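Local structure of benzoylformate decarboxylase (Mycobacterium smegmatis, 4Q9D) at residues M240-P243 with E244-L248; M376-T379 with S380-L383. The protein belongs to the thiamine pyrophosphate-dependent enzymes, a family of three-domain chains, and carries a magnesium ion in its C-terminal cofactor-binding domain. All coordinates share one frame; numbering follows the deposited sequence.

Interaction 1: residues M240-P243 with E244-L248; sequences MSFP and EDHPL
Phe-242 and His-246 meet around a type I beta turn, Pro-243 to His-246, in the loop that leads from strand 231-233 to edge strand 249-252 of the central domain. The turn is closed by His-246 N donating to Pro-243 O at 3.2 Å, the N-H pointing nearly straight at the oxygen (159°). On the packed side, CZ of Phe-242 sits over one face of the imidazole, 3.5 Å from His-246 ND1, while Pro-247 CD covers the opposite face. The two ring planes meet obliquely, at 52°. The imidazole is further fixed at both nitrogens, since ND1 accepts from Leu-248 N and NE2 bonds to Glu-225. Helix 217-227 packs on this side too, with Ile-221 touching both Phe-242 and Pro-243. At the solvent side the contact is looser: exposed Asp-245 merely lays OD1 beside Pro-243 CB. Back in the buried part, Glu-244 crosses Met-240 at about a right angle. Glu-244 CG lies beside its own backbone N (chi1 -75°) and the chain then runs extended to a carboxylate whose OE1 accepts from Thr-391 N and lies 3.1 Å from Met-240 SD.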
loop_
_atom_site.group_PDB
_atom_site.type_symbol
_atom_site.label_atom_id
_atom_site.label_comp_id
_atom_site.label_asym_id
_atom_site.label_seq_id
_atom_site.Cartn_x
_atom_site.Cartn_y
_atom_site.Cartn_z
ATOM N N MET B 240 22.373 -22.858 11.151
ATOM C CA MET B 240 23.794 -23.172 10.953
ATOM C C MET B 240 23.947 -24.287 9.942
ATOM O O MET B 240 23.263 -25.301 10.036
ATOM C CB MET B 240 24.449 -23.518 12.271
ATOM C CG MET B 240 24.816 -22.217 12.985
ATOM S SD MET B 240 25.695 -22.514 14.471
ATOM C CE MET B 240 25.308 -21.107 15.528
ATOM N N SER B 241 24.843 -24.084 8.979
ATOM C CA SER B 241 24.830 -24.854 7.742
ATOM C C SER B 241 26.137 -25.625 7.522
ATOM O O SER B 241 26.300 -26.295 6.505
ATOM C CB SER B 241 24.606 -23.895 6.555
ATOM O OG SER B 241 23.351 -23.217 6.628
ATOM N N PHE B 242 27.069 -25.524 8.463
ATOM C CA PHE B 242 28.386 -26.172 8.317
ATOM C C PHE B 242 28.868 -26.587 9.708
ATOM O O PHE B 242 28.789 -25.792 10.636
ATOM C CB PHE B 242 29.366 -25.170 7.696
ATOM C CG PHE B 242 30.759 -25.717 7.425
ATOM C CD1 PHE B 242 31.009 -26.506 6.303
ATOM C CD2 PHE B 242 31.827 -25.401 8.267
ATOM C CE1 PHE B 242 32.288 -26.983 6.037
ATOM C CE2 PHE B 242 33.110 -25.874 7.996
ATOM C CZ PHE B 242 33.335 -26.671 6.890
ATOM N N PRO B 243 29.391 -27.817 9.843
ATOM C CA PRO B 243 29.754 -28.370 11.165
ATOM C C PRO B 243 30.764 -27.487 11.884
ATOM O O PRO B 243 31.801 -27.105 11.334
ATOM C CB PRO B 243 30.299 -29.773 10.840
ATOM C CG PRO B 243 30.625 -29.753 9.381
ATOM C CD PRO B 243 29.791 -28.693 8.722
ATOM N N GLU B 244 30.423 -27.097 13.106
ATOM C CA GLU B 244 31.230 -26.101 13.795
ATOM C C GLU B 244 32.496 -26.712 14.436
ATOM O O GLU B 244 33.347 -25.987 14.970
ATOM C CB GLU B 244 30.368 -25.378 14.837
ATOM C CG GLU B 244 29.382 -24.360 14.253
ATOM C CD GLU B 244 28.784 -23.495 15.342
ATOM O OE1 GLU B 244 27.915 -23.989 16.099
ATOM O OE2 GLU B 244 29.234 -22.343 15.468
ATOM N N ASP B 245 32.589 -28.040 14.403
ATOM C CA ASP B 245 33.805 -28.758 14.815
ATOM C C ASP B 245 34.696 -29.119 13.621
ATOM O O ASP B 245 35.668 -29.823 13.789
ATOM C CB ASP B 245 33.443 -30.040 15.580
ATOM C CG ASP B 245 32.611 -31.004 14.743
ATOM O OD1 ASP B 245 32.143 -30.603 13.657
ATOM O OD2 ASP B 245 32.393 -32.152 15.175
ATOM N N HIS B 246 34.362 -28.647 12.418
ATOM C CA HIS B 246 35.189 -28.912 11.238
ATOM C C HIS B 246 36.515 -28.148 11.256
ATOM O O HIS B 246 36.540 -26.969 11.618
ATOM C CB HIS B 246 34.430 -28.529 9.960
ATOM C CG HIS B 246 34.947 -29.199 8.728
ATOM N ND1 HIS B 246 35.991 -28.685 7.986
ATOM C CD2 HIS B 246 34.541 -30.326 8.090
ATOM C CE1 HIS B 246 36.221 -29.481 6.951
ATOM N NE2 HIS B 246 35.348 -30.476 6.984
ATOM N N PRO B 247 37.617 -28.800 10.810
ATOM C CA PRO B 247 38.955 -28.176 10.846
ATOM C C PRO B 247 38.987 -26.877 10.047
ATOM O O PRO B 247 39.793 -25.995 10.359
ATOM C CB PRO B 247 39.869 -29.214 10.155
ATOM C CG PRO B 247 39.089 -30.523 10.220
ATOM C CD PRO B 247 37.634 -30.162 10.228
ATOM N N LEU B 248 38.136 -26.756 9.023
ATOM C CA LEU B 248 38.125 -25.532 8.226
ATOM C C LEU B 248 37.276 -24.407 8.838
ATOM O O LEU B 248 37.307 -23.276 8.351
ATOM C CB LEU B 248 37.655 -25.823 6.803
ATOM C CG LEU B 248 38.573 -26.634 5.885
ATOM C CD1 LEU B 248 37.871 -26.798 4.541
ATOM C CD2 LEU B 248 39.927 -25.978 5.695
#

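Interaction 2: residues M376-T379 with S380-L383; sequences MEST and STML
Met-376, at the end of strand 373-377, reaches toward the turn that follows and touches the start of helix 382-388. From CB, which heads toward the turn, the chain leaves with CG anti to the backbone N (chi1 172°); CG comes within 3.8 Å of Met-382 SD. A bend at chi2 (67°) then turns SD and carries the terminal CE in beside the first residues of the helix. That methyl meets Met-382 SD at 3.5 Å and Thr-381 O at 3.6 Å, the two methionines passing obliquely. Met-382 was modelled in two conformers, so its half of this apolar contact describes one of them.

Beside the methionines, polar atoms close the turn. Thr-381 N donates to Ser-378 O at 2.9 Å, with an N-H...O angle of 154°. The hydroxyls of the same two residues, Ser-378 OG and Thr-381 OG1, are hydrogen-bonded at 2.8 Å, and either could be the donor. Thr-381 OG1 also bonds to Tyr-361 OH of helix 357-367, so this buried hydroxyl is held by two hydrogen bonds. Thr-381 holds the N-cap position, yet its side chain makes no capping bond. A strand end passing through a tight turn into a helix is the strand-to-helix connection of a beta-alpha-beta unit, here 373-377, 382-388 and 397-399 in the C-terminal cofactor-binding domain.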
loop_
_atom_site.group_PDB
_atom_site.type_symbol
_atom_site.label_atom_id
_atom_site.label_comp_id
_atom_site.label_asym_id
_atom_site.label_seq_id
_atom_site.Cartn_x
_atom_site.Cartn_y
_atom_site.Cartn_z
ATOM N N MET B 376 17.841 -20.981 20.028
ATOM C CA MET B 376 18.582 -19.950 20.756
ATOM C C MET B 376 17.821 -18.636 20.766
ATOM O O MET B 376 17.424 -18.143 19.714
ATOM C CB MET B 376 19.944 -19.691 20.078
ATOM C CG MET B 376 20.707 -18.480 20.680
ATOM S SD MET B 376 21.231 -18.834 22.400
ATOM C CE MET B 376 22.614 -17.686 22.558
ATOM N N GLU B 377 17.656 -18.064 21.953
ATOM C CA GLU B 377 17.040 -16.754 22.113
ATOM C C GLU B 377 17.581 -16.106 23.383
ATOM O O GLU B 377 16.863 -15.962 24.371
ATOM C CB GLU B 377 15.519 -16.878 22.189
ATOM C CG GLU B 377 14.778 -15.564 21.999
ATOM C CD GLU B 377 13.394 -15.755 21.410
ATOM O OE1 GLU B 377 12.403 -15.615 22.157
ATOM O OE2 GLU B 377 13.297 -16.045 20.199
ATOM N N SER B 378 18.865 -15.773 23.371
ATOM C CA SER B 378 19.522 -15.193 24.535
ATOM C C SER B 378 20.732 -14.434 24.035
ATOM O O SER B 378 21.840 -14.970 23.982
ATOM C CB SER B 378 19.946 -16.286 25.515
ATOM O OG SER B 378 20.605 -15.734 26.642
ATOM N N THR B 379 20.508 -13.185 23.652
ATOM C CA THR B 379 21.521 -12.423 22.919
ATOM C C THR B 379 22.758 -12.122 23.764
ATOM O O THR B 379 23.877 -12.102 23.244
ATOM C CB THR B 379 20.948 -11.110 22.389
ATOM O OG1 THR B 379 20.252 -10.462 23.453
ATOM C CG2 THR B 379 19.966 -11.382 21.240
ATOM N N SER B 380 22.560 -11.923 25.067
ATOM C CA SER B 380 23.683 -11.694 25.967
ATOM C C SER B 380 24.545 -12.957 26.111
ATOM O O SER B 380 25.629 -12.887 26.668
ATOM C CB SER B 380 23.227 -11.170 27.348
ATOM O OG SER B 380 22.422 -12.115 28.038
ATOM N N THR B 381 24.087 -14.107 25.609
ATOM C CA THR B 381 24.890 -15.327 25.771
ATOM C C THR B 381 25.324 -16.031 24.476
ATOM O O THR B 381 25.649 -17.222 24.485
ATOM C CB THR B 381 24.247 -16.325 26.767
ATOM O OG1 THR B 381 23.071 -16.892 26.195
ATOM C CG2 THR B 381 23.879 -15.615 28.075
ATOM N N MET B 382 25.364 -15.300 23.367
ATOM C CA MET B 382 25.817 -15.909 22.114
ATOM C C MET B 382 27.244 -16.480 22.214
ATOM O O MET B 382 27.538 -17.546 21.660
ATOM C CB MET B 382 25.716 -14.909 20.959
ATOM C CG MET B 382 24.280 -14.737 20.421
ATOM S SD MET B 382 23.572 -16.183 19.588
ATOM C CE MET B 382 24.548 -16.334 18.075
ATOM N N LEU B 383 28.124 -15.783 22.929
ATOM C CA LEU B 383 29.511 -16.262 23.068
ATOM C C LEU B 383 29.537 -17.620 23.750
ATOM O O LEU B 383 30.267 -18.511 23.322
ATOM C CB LEU B 383 30.384 -15.268 23.854
ATOM C CG LEU B 383 31.812 -15.740 24.197
ATOM C CD1 LEU B 383 32.601 -16.183 22.954
ATOM C CD2 LEU B 383 32.592 -14.676 24.999
#

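In the fold
The two contacts come from different domains, interaction 1 from the central one and interaction 2 from the C-terminal one, with centres 19 Å apart. Their nearest atoms are about 5 Å apart, without touching. Each also reaches across the interdomain boundary: Glu-244 bonds to Thr-391, in the loop after helix 382-388, and Met-382 packs on Pro-237, in the loop that later forms the 243-246 turn. Interaction 2 is the one near the metal: the side chain of Ser-380 lies about 5 Å from the magnesium ion, whose site is made by Asp-434, Asn-461 and Glu-463. The side chain of Thr-379 lies about 5 Å from a formic acid molecule, probably from the crystallisation liquor.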